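Adhesion G-protein coupled receptor G6 (Danio rerio, PDB 6V55) probably acts as a cell-adhesion receptor that signals through G proteins in myelination, its large calcium-binding extracellular region lying outside the membrane. Local coordinates at residues S15-Y21 against K104-Y110; C473-K477 against Q523-I527; S218-I222 against S232-S236. The contacts are given in a common frame with arbitrary orientation. Numbering follows the deposited sequence.

Contact 1: S15-Y21 against K104-Y110; sequences SFTSPCY and KGFHISY
Phe16 lays one face of its ring over Ile108, whose CB sits 4.0 Å from the ring centroid in a CH-pi contact, while Phe16 CZ reaches Ile108 CG2 at 3.6 Å. The two residues form a hydrogen-bonded antiparallel pair: Phe16 N to Ile108 O is 3.0 Å and Ile108 N to Phe16 O is 2.9 Å. Non-hydrogen-bonded pairs flank it, Ser15 with Ser109 (CA-CA 4.5 Å) and Thr17 with His107 (4.4 Å). The strand axes, 15-17 and 105-110, approach to 4.8 Å at 165°. With chi1 near +62°, the Phe16 ring also meets Tyr110, CD2 to CD1 3.8 Å. On this buried face Trp33 stacks on Phe16, so large apolar rings suit the core of the CUB sandwich.

On the more mixed face of Ser15, Thr17 and His107, Ser15 OG and His107 NE2 (both chi1 t) are hydrogen-bonded at 2.5 Å. At the strand end a water links Ser15 O (2.9 Å) and Tyr110 OH (3.1 Å). Beyond Thr17 the chain leaves the strand: Ser18 N still donates to Phe106 O (3.0 Å), Ser18 OG accepts from Phe106 N (3.0 Å), and a type II turn runs from Ser18 to Tyr21. Gly105, at phi 105°, psi -137°, lies against Ser18 OG, where a CB would clash. The Tyr21 ring comes back over the His107 backbone, and its hydroxyl bonds to Asp49, which also pairs with Lys104. Backbone hydrogen bonds thus set the register, rings and aliphatic groups fill the inner face, and Ser15-His107 adds one side-chain bond on the other.

Contact 2: C473-K477 against Q523-I527; sequences CFPYK and QLADI
Cys473, disulfide-bonded to Cys504, opens a tight turn: its carbonyl O accepts from Lys477 N at 3.0 Å. Phe474 follows; its CB points sideways, but with chi1 t the ring edge reaches Ile527, CZ to CG2 3.8 Å. His457 stacks on the same ring. The peptide bond before Pro475 is cis, bending the backbone so that the proline ring faces helix 517-527; Pro475 CB lies 3.4 Å from Ile527 CD1, and its carbonyl O is 3.8 Å from Gln523 CB. Tyr476, with chi1 m, is nearest the helix along the backbone, 6.0 Å from Gln523 between CA atoms. Gln523 CB lies at the edge of its ring, 3.8 Å from CD1, and Leu524 CD2 sits 3.9 Å from CE1. The Tyr476 hydroxyl hydrogen-bonds to Ile507 O, so a tyrosine can pack its ring in an apolar place and still satisfy its polar end. Lys477, at phi 60°, psi 22°, forms salt bridges through NZ with Glu53 and Asp98, both residues of the calcium site.

Gln523, Leu524 and Ile527 are spaced by one and three residues, as suits one side of a helix; aliphatic groups alone meet the loop, and Gln523 sends its amide to Asp519 O. This is apolar packing of a cis-proline turn on the last turn of a helix, close to the calcium site of the CUB domain.

Contact 3: S218-I222 against S232-S236; sequences SSGLI and SSICS
Ile222 and Leu221 bury the largest areas here, in a beta hairpin whose strands, 221-226 and 229-234, end one antiparallel sheet of the pentraxin-like domain. Ile222 forms a hydrogen-bonded pair with Ser233 (CA-CA 5.3 Å): Ser233 N donates to Ile222 O at 3.0 Å, whereas the return bond, Ile222 N to Ser233 O, is short at 2.8 Å but weak, its angle being only 127°. The Ile222 side chain, chi1 m, lies on the buried face, where it touches Leu186 and Ile188 of strand 185-188, and its CG1 is 3.8 Å from Cys235 CB. A branched aliphatic residue suits this place between the two sheets.

Leu221, one residue earlier, forms a non-hydrogen-bonded pair with Ile234 (CA-CA 4.5 Å), and both side chains lie on the other face. With chi1 t and chi2 p, Leu221 turns its end across the strands, bringing CD1 to within 3.8 Å of Ile234 CD1 and 3.9 Å of Ser232 CB. Its CA also approaches Ser233 O at 3.4 Å, a CA-H...O contact.

Before the strand, Gly220 takes phi 74°, psi 13°. At that place a side chain would strike Cys235 O and the preceding carbonyl, so glycine alone fits as the chain turns into the hairpin. The end-to-end directions of 219-222 and 232-235 differ by 113°, which reflects this turn at 219-220 before the strand. Cys235, chi1 t, is tied to Cys193 by a disulfide, and its backbone N donates to Gly220 O at 2.7 Å, nearly straight at 169°.

In the fold
Contact 1 comes first along the chain, contact 3 second and contact 2 last, each closing before the next opens. Contact 1 joins edge strand 13-17 to 105-114 in the CUB domain, while contact 3 pairs the open ends of the outer hairpin of the six-stranded sheet of the pentraxin-like domain, the centres about 62 Å apart. Contacts 1 and 2 are much closer, about 25 Å between centres and 12 Å between nearest atoms, although some 360 residues separate them. Contacts 2 and 3 lie about 83 Å apart, on opposite sides of the chain's centre. The later chain therefore folds back onto the CUB domain, where Lys477 and Asp526 bond calcium-site residues, closing that part of the region.

Contact 1: S15-Y21 against K104-Y110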
loop_
_atom_site.group_PDB
_atom_site.type_symbol
_atom_site.label_atom_id
_atom_site.label_comp_id
_atom_site.label_asym_id
_atom_site.label_seq_id
_atom_site.Cartn_x
_atom_site.Cartn_y
_atom_site.Cartn_z
ATOM N N SER A 15 5.845 3.483 -12.932
ATOM C CA SER A 15 4.503 3.044 -12.616
ATOM C C SER A 15 4.597 1.746 -11.829
ATOM O O SER A 15 5.522 0.949 -12.029
ATOM C CB SER A 15 3.687 2.833 -13.889
ATOM O OG SER A 15 2.324 3.090 -13.659
ATOM N N PHE A 16 3.651 1.556 -10.912
ATOM C CA PHE A 16 3.453 0.258 -10.290
ATOM C C PHE A 16 1.980 0.102 -9.975
ATOM O O PHE A 16 1.269 1.088 -9.765
ATOM C CB PHE A 16 4.308 0.050 -9.040
ATOM C CG PHE A 16 4.027 0.999 -7.913
ATOM C CD1 PHE A 16 3.190 0.635 -6.865
ATOM C CD2 PHE A 16 4.685 2.214 -7.845
ATOM C CE1 PHE A 16 2.960 1.504 -5.818
ATOM C CE2 PHE A 16 4.466 3.093 -6.789
ATOM C CZ PHE A 16 3.613 2.736 -5.778
ATOM N N THR A 17 1.519 -1.146 -9.985
ATOM C CA THR A 17 0.135 -1.455 -9.673
ATOM C C THR A 17 0.081 -2.439 -8.517
ATOM O O THR A 17 1.064 -3.114 -8.194
ATOM C CB THR A 17 -0.618 -2.057 -10.864
ATOM O OG1 THR A 17 -0.251 -3.429 -11.021
ATOM C CG2 THR A 17 -0.350 -1.329 -12.170
ATOM N N SER A 18 -1.113 -2.541 -7.920
ATOM C CA SER A 18 -1.437 -3.634 -7.006
ATOM C C SER A 18 -1.409 -4.954 -7.786
ATOM O O SER A 18 -1.605 -4.936 -9.008
ATOM C CB SER A 18 -2.826 -3.414 -6.407
ATOM O OG SER A 18 -3.824 -3.459 -7.422
ATOM N N PRO A 19 -1.117 -6.090 -7.122
ATOM C CA PRO A 19 -0.995 -7.373 -7.848
ATOM C C PRO A 19 -2.289 -7.774 -8.538
ATOM O O PRO A 19 -3.375 -7.522 -8.013
ATOM C CB PRO A 19 -0.608 -8.372 -6.747
ATOM C CG PRO A 19 -0.788 -7.631 -5.432
ATOM C CD PRO A 19 -0.565 -6.205 -5.758
ATOM N N CYS A 20 -2.134 -8.186 -9.806
ATOM C CA CYS A 20 -3.176 -8.622 -10.742
ATOM C C CYS A 20 -4.084 -7.490 -11.241
ATOM O O CYS A 20 -5.103 -7.790 -11.875
ATOM C CB CYS A 20 -4.043 -9.766 -10.180
ATOM S SG CYS A 20 -3.139 -11.056 -9.293
ATOM N N TYR A 21 -3.732 -6.210 -11.001
ATOM C CA TYR A 21 -4.470 -5.075 -11.583
ATOM C C TYR A 21 -4.367 -5.123 -13.107
ATOM O O TYR A 21 -3.286 -5.383 -13.638
ATOM C CB TYR A 21 -3.909 -3.729 -11.055
ATOM C CG TYR A 21 -4.517 -2.439 -11.626
ATOM C CD1 TYR A 21 -5.631 -1.840 -11.026
ATOM C CD2 TYR A 21 -3.987 -1.822 -12.775
ATOM C CE1 TYR A 21 -6.202 -0.677 -11.563
ATOM C CE2 TYR A 21 -4.561 -0.695 -13.319
ATOM C CZ TYR A 21 -5.656 -0.121 -12.706
ATOM O OH TYR A 21 -6.180 1.026 -13.260
ATOM N N LYS A 104 -10.623 -3.943 -7.003
ATOM C CA LYS A 104 -9.789 -3.841 -8.193
ATOM C C LYS A 104 -8.336 -3.550 -7.843
ATOM O O LYS A 104 -7.417 -4.111 -8.452
ATOM C CB LYS A 104 -10.357 -2.746 -9.080
ATOM C CG LYS A 104 -9.760 -2.646 -10.454
ATOM C CD LYS A 104 -9.759 -1.210 -10.942
ATOM C CE LYS A 104 -11.118 -0.524 -10.803
ATOM N NZ LYS A 104 -11.114 0.921 -11.213
ATOM N N GLY A 105 -8.110 -2.712 -6.839
ATOM C CA GLY A 105 -6.763 -2.344 -6.484
ATOM C C GLY A 105 -6.424 -0.948 -6.949
ATOM O O GLY A 105 -7.253 -0.032 -6.828
ATOM N N PHE A 106 -5.224 -0.773 -7.499
ATOM C CA PHE A 106 -4.755 0.573 -7.756
ATOM C C PHE A 106 -3.628 0.588 -8.772
ATOM O O PHE A 106 -2.936 -0.410 -8.986
ATOM C CB PHE A 106 -4.298 1.273 -6.474
ATOM C CG PHE A 106 -3.361 0.474 -5.615
ATOM C CD1 PHE A 106 -1.978 0.591 -5.772
ATOM C CD2 PHE A 106 -3.851 -0.332 -4.587
ATOM C CE1 PHE A 106 -1.098 -0.119 -4.935
ATOM C CE2 PHE A 106 -2.984 -1.046 -3.752
ATOM C CZ PHE A 106 -1.614 -0.937 -3.928
ATOM N N HIS A 107 -3.443 1.767 -9.362
ATOM C CA HIS A 107 -2.380 2.055 -10.315
ATOM C C HIS A 107 -1.788 3.397 -9.921
ATOM O O HIS A 107 -2.476 4.421 -9.990
ATOM C CB HIS A 107 -2.926 2.101 -11.743
ATOM C CG HIS A 107 -1.876 2.242 -12.801
ATOM N ND1 HIS A 107 -2.184 2.506 -14.116
ATOM C CD2 HIS A 107 -0.525 2.153 -12.744
ATOM C CE1 HIS A 107 -1.072 2.591 -14.821
ATOM N NE2 HIS A 107 -0.049 2.366 -14.017
ATOM N N ILE A 108 -0.519 3.391 -9.518
ATOM C CA ILE A 108 0.165 4.558 -8.980
ATOM C C ILE A 108 1.319 4.924 -9.909
ATOM O O ILE A 108 2.093 4.053 -10.321
ATOM C CB ILE A 108 0.671 4.275 -7.557
ATOM C CG1 ILE A 108 -0.500 3.987 -6.615
ATOM C CG2 ILE A 108 1.536 5.405 -7.016
ATOM C CD1 ILE A 108 -0.031 3.604 -5.215
ATOM N N SER A 109 1.422 6.201 -10.257
ATOM C CA SER A 109 2.565 6.731 -10.987
ATOM C C SER A 109 3.460 7.496 -10.024
ATOM O O SER A 109 2.970 8.318 -9.246
ATOM C CB SER A 109 2.105 7.665 -12.101
ATOM O OG SER A 109 1.603 8.870 -11.543
ATOM N N TYR A 110 4.765 7.239 -10.083
ATOM C CA TYR A 110 5.722 7.973 -9.272
ATOM C C TYR A 110 6.652 8.792 -10.156
ATOM O O TYR A 110 6.886 8.472 -11.323
ATOM C CB TYR A 110 6.537 7.044 -8.372
ATOM C CG TYR A 110 7.432 6.029 -9.056
ATOM C CD1 TYR A 110 6.917 4.807 -9.479
ATOM C CD2 TYR A 110 8.804 6.265 -9.217
ATOM C CE1 TYR A 110 7.721 3.858 -10.074
ATOM C CE2 TYR A 110 9.627 5.311 -9.814
ATOM C CZ TYR A 110 9.070 4.106 -10.246
ATOM O OH TYR A 110 9.850 3.133 -10.845
HETATM O O HOH W 1 8.416 0.860 -12.449
#

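Contact 2: C473-K477 against Q523-I527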
loop_
_atom_site.group_PDB
_atom_site.type_symbol
_atom_site.label_atom_id
_atom_site.label_comp_id
_atom_site.label_asym_id
_atom_site.label_seq_id
_atom_site.Cartn_x
_atom_site.Cartn_y
_atom_site.Cartn_z
ATOM N N CYS A 473 -13.000 -10.701 12.389
ATOM C CA CYS A 473 -13.087 -12.067 12.872
ATOM C C CYS A 473 -13.035 -13.011 11.677
ATOM O O CYS A 473 -13.782 -12.839 10.711
ATOM C CB CYS A 473 -14.382 -12.279 13.662
ATOM S SG CYS A 473 -14.432 -11.531 15.305
ATOM N N PHE A 474 -12.122 -13.978 11.723
ATOM C CA PHE A 474 -12.029 -14.972 10.665
ATOM C C PHE A 474 -13.086 -16.044 10.886
ATOM O O PHE A 474 -13.164 -16.596 11.980
ATOM C CB PHE A 474 -10.639 -15.606 10.643
ATOM C CG PHE A 474 -10.455 -16.602 9.543
ATOM C CD1 PHE A 474 -10.274 -16.166 8.238
ATOM C CD2 PHE A 474 -10.509 -17.971 9.796
ATOM C CE1 PHE A 474 -10.094 -17.070 7.204
ATOM C CE2 PHE A 474 -10.358 -18.892 8.755
ATOM C CZ PHE A 474 -10.148 -18.433 7.458
ATOM N N PRO A 475 -13.891 -16.395 9.875
ATOM C CA PRO A 475 -13.977 -15.844 8.516
ATOM C C PRO A 475 -15.248 -15.061 8.174
ATOM O O PRO A 475 -15.430 -14.731 7.001
ATOM C CB PRO A 475 -13.942 -17.091 7.656
ATOM C CG PRO A 475 -14.774 -18.047 8.467
ATOM C CD PRO A 475 -14.544 -17.714 9.939
ATOM N N TYR A 476 -16.114 -14.768 9.141
ATOM C CA TYR A 476 -17.396 -14.188 8.772
ATOM C C TYR A 476 -17.400 -12.666 8.805
ATOM O O TYR A 476 -18.272 -12.060 8.164
ATOM C CB TYR A 476 -18.489 -14.780 9.664
ATOM C CG TYR A 476 -18.576 -16.272 9.446
ATOM C CD1 TYR A 476 -18.759 -16.793 8.156
ATOM C CD2 TYR A 476 -18.453 -17.165 10.502
ATOM C CE1 TYR A 476 -18.828 -18.174 7.928
ATOM C CE2 TYR A 476 -18.526 -18.537 10.282
ATOM C CZ TYR A 476 -18.711 -19.032 8.995
ATOM O OH TYR A 476 -18.782 -20.395 8.793
ATOM N N LYS A 477 -16.451 -12.062 9.536
ATOM C CA LYS A 477 -16.216 -10.608 9.642
ATOM C C LYS A 477 -17.411 -9.822 10.185
ATOM O O LYS A 477 -17.490 -8.608 9.960
ATOM C CB LYS A 477 -15.781 -9.969 8.317
ATOM C CG LYS A 477 -14.671 -10.636 7.554
ATOM C CD LYS A 477 -14.589 -9.985 6.164
ATOM C CE LYS A 477 -13.650 -8.801 6.100
ATOM N NZ LYS A 477 -12.913 -8.747 4.804
ATOM N N GLN A 523 -19.313 -16.104 2.384
ATOM C CA GLN A 523 -18.024 -15.966 3.064
ATOM C C GLN A 523 -17.137 -17.193 2.876
ATOM O O GLN A 523 -15.954 -17.041 2.556
ATOM C CB GLN A 523 -18.208 -15.676 4.557
ATOM C CG GLN A 523 -18.942 -14.369 4.961
ATOM C CD GLN A 523 -19.036 -13.288 3.868
ATOM O OE1 GLN A 523 -18.028 -12.736 3.382
ATOM N NE2 GLN A 523 -20.274 -12.973 3.490
ATOM N N LEU A 524 -17.715 -18.404 2.987
ATOM C CA LEU A 524 -16.969 -19.632 2.757
ATOM C C LEU A 524 -16.503 -19.754 1.308
ATOM O O LEU A 524 -15.409 -20.274 1.066
ATOM C CB LEU A 524 -17.826 -20.842 3.122
ATOM C CG LEU A 524 -18.352 -21.038 4.546
ATOM C CD1 LEU A 524 -19.100 -22.357 4.662
ATOM C CD2 LEU A 524 -17.280 -20.907 5.620
ATOM N N ALA A 525 -17.282 -19.233 0.347
ATOM C CA ALA A 525 -16.864 -19.213 -1.055
ATOM C C ALA A 525 -15.682 -18.278 -1.306
ATOM O O ALA A 525 -14.916 -18.503 -2.255
ATOM C CB ALA A 525 -18.036 -18.801 -1.952
ATOM N N ASP A 526 -15.516 -17.243 -0.475
ATOM C CA ASP A 526 -14.341 -16.393 -0.579
ATOM C C ASP A 526 -13.058 -17.120 -0.152
ATOM O O ASP A 526 -12.069 -17.086 -0.902
ATOM C CB ASP A 526 -14.544 -15.124 0.250
ATOM C CG ASP A 526 -14.112 -13.855 -0.484
ATOM O OD1 ASP A 526 -14.950 -12.927 -0.589
ATOM O OD2 ASP A 526 -12.943 -13.778 -0.947
ATOM N N ILE A 527 -13.072 -17.795 1.023
ATOM C CA ILE A 527 -11.869 -18.416 1.609
ATOM C C ILE A 527 -11.331 -19.544 0.741
ATOM O O ILE A 527 -10.121 -19.809 0.732
ATOM C CB ILE A 527 -12.119 -19.013 3.003
ATOM C CG1 ILE A 527 -13.028 -18.188 3.869
ATOM C CG2 ILE A 527 -10.821 -19.135 3.751
ATOM C CD1 ILE A 527 -13.618 -19.091 4.954
#

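Contact 3: S218-I222 against S232-S236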
loop_
_atom_site.group_PDB
_atom_site.type_symbol
_atom_site.label_atom_id
_atom_site.label_comp_id
_atom_site.label_asym_id
_atom_site.label_seq_id
_atom_site.Cartn_x
_atom_site.Cartn_y
_atom_site.Cartn_z
ATOM N N SER A 218 16.083 56.640 -19.168
ATOM C CA SER A 218 15.501 57.898 -19.630
ATOM C C SER A 218 15.612 58.997 -18.593
ATOM O O SER A 218 15.882 60.147 -18.947
ATOM C CB SER A 218 14.034 57.690 -20.010
ATOM O OG SER A 218 13.235 57.433 -18.868
ATOM N N SER A 219 15.474 58.662 -17.312
ATOM C CA SER A 219 15.710 59.630 -16.253
ATOM C C SER A 219 17.057 59.476 -15.565
ATOM O O SER A 219 17.516 60.426 -14.922
ATOM C CB SER A 219 14.608 59.524 -15.195
ATOM O OG SER A 219 14.290 58.159 -14.980
ATOM N N GLY A 220 17.695 58.310 -15.670
ATOM C CA GLY A 220 18.814 58.009 -14.801
ATOM C C GLY A 220 18.416 57.687 -13.385
ATOM O O GLY A 220 19.282 57.636 -12.512
ATOM N N LEU A 221 17.134 57.440 -13.137
ATOM C CA LEU A 221 16.610 57.286 -11.789
ATOM C C LEU A 221 16.934 55.894 -11.254
ATOM O O LEU A 221 16.354 54.899 -11.704
ATOM C CB LEU A 221 15.103 57.527 -11.784
ATOM C CG LEU A 221 14.458 57.578 -10.389
ATOM C CD1 LEU A 221 14.731 58.906 -9.721
ATOM C CD2 LEU A 221 12.960 57.316 -10.457
ATOM N N ILE A 222 17.860 55.820 -10.301
ATOM C CA ILE A 222 18.009 54.630 -9.475
ATOM C C ILE A 222 16.925 54.641 -8.402
ATOM O O ILE A 222 16.663 55.669 -7.773
ATOM C CB ILE A 222 19.408 54.568 -8.838
ATOM C CG1 ILE A 222 20.493 55.040 -9.818
ATOM C CG2 ILE A 222 19.689 53.164 -8.269
ATOM C CD1 ILE A 222 20.904 54.025 -10.837
ATOM N N SER A 232 14.903 57.211 -3.927
ATOM C CA SER A 232 15.160 57.573 -5.307
ATOM C C SER A 232 16.407 58.435 -5.373
ATOM O O SER A 232 16.704 59.194 -4.450
ATOM C CB SER A 232 13.965 58.306 -5.898
ATOM O OG SER A 232 13.028 57.359 -6.343
ATOM N N SER A 233 17.135 58.308 -6.474
ATOM C CA SER A 233 18.340 59.087 -6.702
ATOM C C SER A 233 18.528 59.153 -8.212
ATOM O O SER A 233 18.114 58.243 -8.934
ATOM C CB SER A 233 19.548 58.461 -5.986
ATOM O OG SER A 233 20.741 58.676 -6.697
ATOM N N ILE A 234 19.091 60.254 -8.695
ATOM C CA ILE A 234 19.341 60.442 -10.120
ATOM C C ILE A 234 20.812 60.177 -10.385
ATOM O O ILE A 234 21.683 60.825 -9.797
ATOM C CB ILE A 234 18.963 61.854 -10.579
ATOM C CG1 ILE A 234 17.466 62.110 -10.375
ATOM C CG2 ILE A 234 19.422 62.080 -12.018
ATOM C CD1 ILE A 234 16.567 61.662 -11.497
ATOM N N CYS A 235 21.097 59.233 -11.269
ATOM C CA CYS A 235 22.461 58.971 -11.717
ATOM C C CYS A 235 22.530 59.443 -13.160
ATOM O O CYS A 235 22.194 58.694 -14.080
ATOM C CB CYS A 235 22.810 57.508 -11.593
ATOM S SG CYS A 235 24.531 57.090 -11.958
ATOM N N SER A 236 22.958 60.701 -13.349
ATOM C CA SER A 236 22.878 61.330 -14.665
ATOM C C SER A 236 23.908 60.777 -15.639
ATOM O O SER A 236 23.680 60.845 -16.852
ATOM C CB SER A 236 23.057 62.845 -14.561
ATOM O OG SER A 236 24.433 63.162 -14.452
#